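Local coordinates for protein UDP-glucose 4-epimerase (Brucella ovis, PDB 4WOK) that probably interconverts UDP-glucose and UDP-galactose, using a tightly bound NAD held in a Rossmann-type domain, at residues 70-75 and 112-117; 172-177 and 247-252. The protein carries 2 engineered substitutions. All coordinates share one frame; numbering follows the deposited sequence.

Interaction 1 of 2, residues 70-75 and 112-117; sequences ETMEKY and DACRLT
Met72 reaches Thr117, Ala113 and Cys114 with CG anti to the carbonyl carbon (chi1 -64°) and its chain extended beyond. Thr117, on the other segment, has OG1 between its backbone N and carbonyl carbon (chi1 60°), which leaves CG2 beside the N. The contact joins two helices of the NAD-binding Rossmann fold, the end of helix 65-75 and the end of helix 96-116, and it is made by side chains with no hydrogen bond between the segments. The thioether runs across the Thr117 side chain at about a right angle: Met72 SD lies 3.6 Å from both Thr117 OG1 and Ala113 O, and CB of Met72 also borders that hydroxyl. Beyond the sulfur, the terminal methyl rests against two successive residues of helix 96-116, with Met72 CE 3.8 Å from Ala113 CB and 3.7 Å from Cys114 SG. The Thr117 hydroxyl is already engaged, since OG1 donates to Ala113 O over 2.8 Å, back to the residue four positions earlier, and it is also hydrogen-bonded to the hydroxyl of Thr119. The bond to Ala113 O bends at the acceptor, with a C=O...donor angle of 143°, and it fixes the rotation of the threonine at the helix end. On the outer margin the exposed Glu73 passes obliquely by the other branch of Thr117. Inward, Met72 also touches Leu15 of strand 13-17, tying the helix pair to the sheet. The nearest backbones are those of Glu73 and Thr117, with CA atoms 6.6 Å apart; the aliphatic part of the glutamate meets the threonine methyl, Glu73 CG standing 3.9 Å from Thr117 CG2.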
# COMPACT_ATOMS: atom_id res chain seq x y z
N GLU A 70 8.75 -15.96 18.43
CA GLU A 70 8.76 -15.53 19.82
C GLU A 70 7.71 -14.45 20.04
O GLU A 70 6.98 -14.45 21.03
CB GLU A 70 10.15 -15.00 20.18
CG GLU A 70 10.34 -14.56 21.63
CD GLU A 70 11.73 -13.98 21.83
OE1 GLU A 70 12.71 -14.76 21.91
OE2 GLU A 70 11.86 -12.74 21.89
N THR A 71 7.66 -13.53 19.09
CA THR A 71 6.74 -12.41 19.17
C THR A 71 5.30 -12.87 19.08
O THR A 71 4.45 -12.44 19.87
CB THR A 71 7.01 -11.40 18.06
OG1 THR A 71 8.34 -10.89 18.21
CG2 THR A 71 6.02 -10.24 18.13
N MET A 72 5.01 -13.76 18.14
CA MET A 72 3.66 -14.30 18.04
C MET A 72 3.25 -15.09 19.28
O MET A 72 2.09 -15.04 19.71
CB MET A 72 3.53 -15.16 16.79
CG MET A 72 3.73 -14.36 15.49
SD MET A 72 3.42 -15.39 14.06
CE MET A 72 3.74 -14.20 12.73
N GLU A 73 4.20 -15.80 19.88
CA GLU A 73 3.90 -16.56 21.11
C GLU A 73 3.62 -15.61 22.28
O GLU A 73 2.70 -15.84 23.08
CB GLU A 73 5.05 -17.52 21.43
CG GLU A 73 5.17 -18.60 20.36
CD GLU A 73 6.24 -19.66 20.65
OE1 GLU A 73 7.09 -19.46 21.54
OE2 GLU A 73 6.21 -20.70 19.96
N LYS A 74 4.40 -14.54 22.38
CA LYS A 74 4.19 -13.58 23.46
C LYS A 74 2.84 -12.87 23.33
O LYS A 74 2.12 -12.71 24.32
CB LYS A 74 5.32 -12.55 23.48
CG LYS A 74 5.10 -11.45 24.50
CD LYS A 74 6.27 -10.48 24.55
CE LYS A 74 6.05 -9.40 25.61
NZ LYS A 74 7.23 -8.50 25.75
N TYR A 75 2.49 -12.44 22.12
CA TYR A 75 1.33 -11.57 21.95
C TYR A 75 0.05 -12.29 21.53
O TYR A 75 -1.04 -11.72 21.63
CB TYR A 75 1.64 -10.45 20.95
CG TYR A 75 2.60 -9.42 21.50
CD1 TYR A 75 2.14 -8.40 22.32
CD2 TYR A 75 3.97 -9.47 21.21
CE1 TYR A 75 3.00 -7.46 22.84
CE2 TYR A 75 4.84 -8.53 21.73
CZ TYR A 75 4.34 -7.53 22.54
OH TYR A 75 5.19 -6.59 23.08
N ASP A 112 5.40 -19.17 7.76
CA ASP A 112 5.83 -20.30 8.61
C ASP A 112 5.63 -19.96 10.09
O ASP A 112 5.15 -20.77 10.85
CB ASP A 112 7.28 -20.68 8.33
CG ASP A 112 7.46 -21.44 7.03
OD1 ASP A 112 6.49 -22.06 6.56
OD2 ASP A 112 8.57 -21.44 6.46
N ALA A 113 6.01 -18.74 10.49
CA ALA A 113 5.83 -18.32 11.88
C ALA A 113 4.35 -18.41 12.28
O ALA A 113 4.02 -18.84 13.39
CB ALA A 113 6.33 -16.91 12.07
N CYS A 114 3.48 -17.97 11.38
CA CYS A 114 2.04 -18.08 11.62
C CYS A 114 1.59 -19.53 11.84
O CYS A 114 0.96 -19.84 12.86
CB CYS A 114 1.25 -17.48 10.46
SG CYS A 114 1.28 -15.67 10.39
N ARG A 115 1.89 -20.42 10.90
CA ARG A 115 1.38 -21.78 11.01
C ARG A 115 2.00 -22.49 12.21
O ARG A 115 1.33 -23.32 12.85
CB ARG A 115 1.63 -22.60 9.73
CG ARG A 115 3.11 -22.98 9.48
CD ARG A 115 3.28 -23.65 8.12
NE ARG A 115 4.69 -23.83 7.77
CZ ARG A 115 5.39 -24.93 8.03
NH1 ARG A 115 4.81 -25.96 8.63
NH2 ARG A 115 6.67 -25.01 7.68
N LEU A 116 3.24 -22.15 12.55
CA LEU A 116 3.92 -22.85 13.64
C LEU A 116 3.48 -22.33 15.01
O LEU A 116 3.82 -22.91 16.04
CB LEU A 116 5.44 -22.75 13.50
CG LEU A 116 6.01 -23.41 12.24
CD1 LEU A 116 7.49 -23.06 12.07
CD2 LEU A 116 5.79 -24.94 12.27
N THR A 117 2.71 -21.25 15.03
CA THR A 117 2.22 -20.74 16.31
C THR A 117 0.69 -20.78 16.35
O THR A 117 0.08 -20.27 17.29
CB THR A 117 2.73 -19.30 16.58
OG1 THR A 117 2.28 -18.41 15.55
CG2 THR A 117 4.28 -19.27 16.61

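Interaction 2 of 2, residues 172-177 and 247-252; sequences RYVALR and VEHLKE
Leu250 carries the apolar part of this contact, laying its two methyls on strand 172-177. CG is anti to the carbonyl carbon (chi1 -67°), and from there the branches divide: CD1 rests on the strand backbone, 3.7 Å from Arg172 O and 3.8 Å from Tyr173 CA, while CD2 comes within 4.1 Å of Arg172 CB. Val174 meets the same leucine through one methyl, its CG2 lying 3.9 Å from Leu250 CG as the two side chains slide past each other in opposite directions. Val174 CG2 also approaches the His249 ring obliquely, 4.1 Å from His249 CD2. Ile123 of the adjoining strand touches both Val174 and Leu250, extending the apolar layer across the sheet.

Polar links are few, and none joins the segments directly. One water spans the edge weakly, 2.9 Å from Arg172 NH2 and 3.4 Å from Leu250 O. The His249 ring has its polar partner beyond the helix, NE2 being hydrogen-bonded to Gly255 O.

On the reverse of the strand, Tyr173 packs against helix 150-169. Strand and helix axes approach to 8.7 Å and run at 155°, nearly antiparallel, as expected where helix 236-251 covers one face of the parallel sheet before the chain returns to strand 257-260: the alpha/beta layering of a Rossmann-type fold.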
# COMPACT_ATOMS: atom_id res chain seq x y z
N ARG A 172 -5.89 -18.74 7.07
CA ARG A 172 -6.98 -17.93 6.53
C ARG A 172 -6.46 -16.55 6.17
O ARG A 172 -5.67 -15.98 6.93
CB ARG A 172 -8.13 -17.82 7.53
CG ARG A 172 -8.73 -19.17 7.91
CD ARG A 172 -9.98 -19.03 8.78
NE ARG A 172 -9.70 -18.39 10.07
CZ ARG A 172 -9.33 -19.05 11.16
NH1 ARG A 172 -9.18 -20.37 11.14
NH2 ARG A 172 -9.10 -18.38 12.29
N TYR A 173 -6.89 -16.01 5.04
CA TYR A 173 -6.27 -14.76 4.60
C TYR A 173 -7.16 -13.89 3.75
O TYR A 173 -8.14 -14.35 3.18
CB TYR A 173 -4.99 -15.05 3.81
CG TYR A 173 -5.25 -15.70 2.47
CD1 TYR A 173 -5.38 -17.08 2.36
CD2 TYR A 173 -5.36 -14.93 1.31
CE1 TYR A 173 -5.61 -17.68 1.14
CE2 TYR A 173 -5.60 -15.52 0.08
CZ TYR A 173 -5.72 -16.90 0.00
OH TYR A 173 -5.95 -17.50 -1.21
N VAL A 174 -6.75 -12.63 3.65
CA VAL A 174 -7.33 -11.67 2.73
C VAL A 174 -6.16 -10.98 2.09
O VAL A 174 -5.29 -10.45 2.79
CB VAL A 174 -8.22 -10.63 3.43
CG1 VAL A 174 -8.69 -9.56 2.44
CG2 VAL A 174 -9.42 -11.31 4.10
N ALA A 175 -6.11 -11.01 0.76
CA ALA A 175 -5.08 -10.28 0.03
C ALA A 175 -5.73 -9.01 -0.50
O ALA A 175 -6.81 -9.06 -1.07
CB ALA A 175 -4.51 -11.12 -1.11
N LEU A 176 -5.08 -7.87 -0.27
CA LEU A 176 -5.65 -6.59 -0.68
C LEU A 176 -4.77 -5.94 -1.74
O LEU A 176 -3.60 -5.66 -1.50
CB LEU A 176 -5.80 -5.67 0.54
CG LEU A 176 -6.74 -6.17 1.64
CD1 LEU A 176 -6.67 -5.26 2.86
CD2 LEU A 176 -8.19 -6.30 1.15
N ARG A 177 -5.36 -5.72 -2.91
CA ARG A 177 -4.64 -5.20 -4.06
C ARG A 177 -5.01 -3.74 -4.31
O ARG A 177 -6.19 -3.39 -4.36
CB ARG A 177 -4.94 -6.03 -5.32
CG ARG A 177 -4.68 -7.53 -5.18
CD ARG A 177 -5.14 -8.28 -6.44
NE ARG A 177 -4.95 -9.73 -6.34
CZ ARG A 177 -5.75 -10.62 -6.93
NH1 ARG A 177 -6.78 -10.21 -7.66
NH2 ARG A 177 -5.51 -11.92 -6.80
N VAL A 247 -9.56 -7.75 8.78
CA VAL A 247 -9.41 -8.42 10.06
C VAL A 247 -10.78 -8.86 10.59
O VAL A 247 -10.96 -9.99 11.03
CB VAL A 247 -8.72 -7.51 11.12
CG1 VAL A 247 -8.83 -8.12 12.51
CG2 VAL A 247 -7.23 -7.25 10.75
N GLU A 248 -11.75 -7.95 10.53
CA GLU A 248 -13.09 -8.26 11.02
C GLU A 248 -13.71 -9.42 10.24
O GLU A 248 -14.37 -10.29 10.82
CB GLU A 248 -14.01 -7.03 10.94
CG GLU A 248 -13.55 -5.86 11.78
CD GLU A 248 -13.58 -6.18 13.26
OE1 GLU A 248 -12.76 -5.59 14.01
OE2 GLU A 248 -14.42 -7.00 13.68
N HIS A 249 -13.49 -9.40 8.93
CA HIS A 249 -14.01 -10.42 8.04
C HIS A 249 -13.55 -11.82 8.45
O HIS A 249 -14.34 -12.74 8.52
CB HIS A 249 -13.59 -10.13 6.60
CG HIS A 249 -13.97 -11.19 5.62
ND1 HIS A 249 -15.22 -11.26 5.04
CD2 HIS A 249 -13.26 -12.23 5.11
CE1 HIS A 249 -15.26 -12.29 4.21
NE2 HIS A 249 -14.08 -12.89 4.24
N LEU A 250 -12.25 -11.96 8.71
CA LEU A 250 -11.72 -13.26 9.11
C LEU A 250 -12.13 -13.61 10.53
O LEU A 250 -12.33 -14.78 10.85
CB LEU A 250 -10.19 -13.30 8.97
CG LEU A 250 -9.65 -13.20 7.54
CD1 LEU A 250 -8.12 -13.21 7.52
CD2 LEU A 250 -10.20 -14.34 6.68
N LYS A 251 -12.25 -12.60 11.38
CA LYS A 251 -12.71 -12.84 12.74
C LYS A 251 -14.11 -13.44 12.74
O LYS A 251 -14.39 -14.36 13.49
CB LYS A 251 -12.71 -11.54 13.56
CG LYS A 251 -11.44 -11.29 14.34
CD LYS A 251 -11.56 -10.04 15.20
CE LYS A 251 -12.64 -10.20 16.26
NZ LYS A 251 -12.82 -8.96 17.07
N GLU A 252 -14.96 -12.92 11.86
CA GLU A 252 -16.35 -13.36 11.76
C GLU A 252 -16.49 -14.59 10.87
O GLU A 252 -17.51 -14.75 10.18
CB GLU A 252 -17.24 -12.24 11.20
CG GLU A 252 -17.23 -10.94 11.99
CD GLU A 252 -17.85 -9.79 11.19
OE1 GLU A 252 -18.15 -9.98 9.99
OE2 GLU A 252 -18.05 -8.69 11.77
O HOH W 1 -10.67 -16.22 13.43

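Both contacts belong to the NAD-binding Rossmann-type part of the chain, and they differ in kind: interaction 1 joins two helices, whereas interaction 2 sets a helix on a strand of the central sheet. Their centres lie 18 Å apart and their nearest atoms about 8 Å, without touching. Strand 121-125 connects them: it follows helix 96-116 of interaction 1 and lies beside strand 172-177 of interaction 2. Neither contact is at the cofactor itself. The Met72 side chain is about 11 Å from the bound NAD and that of Val174 about 13 Å, so both lie in the framework around the cofactor pocket.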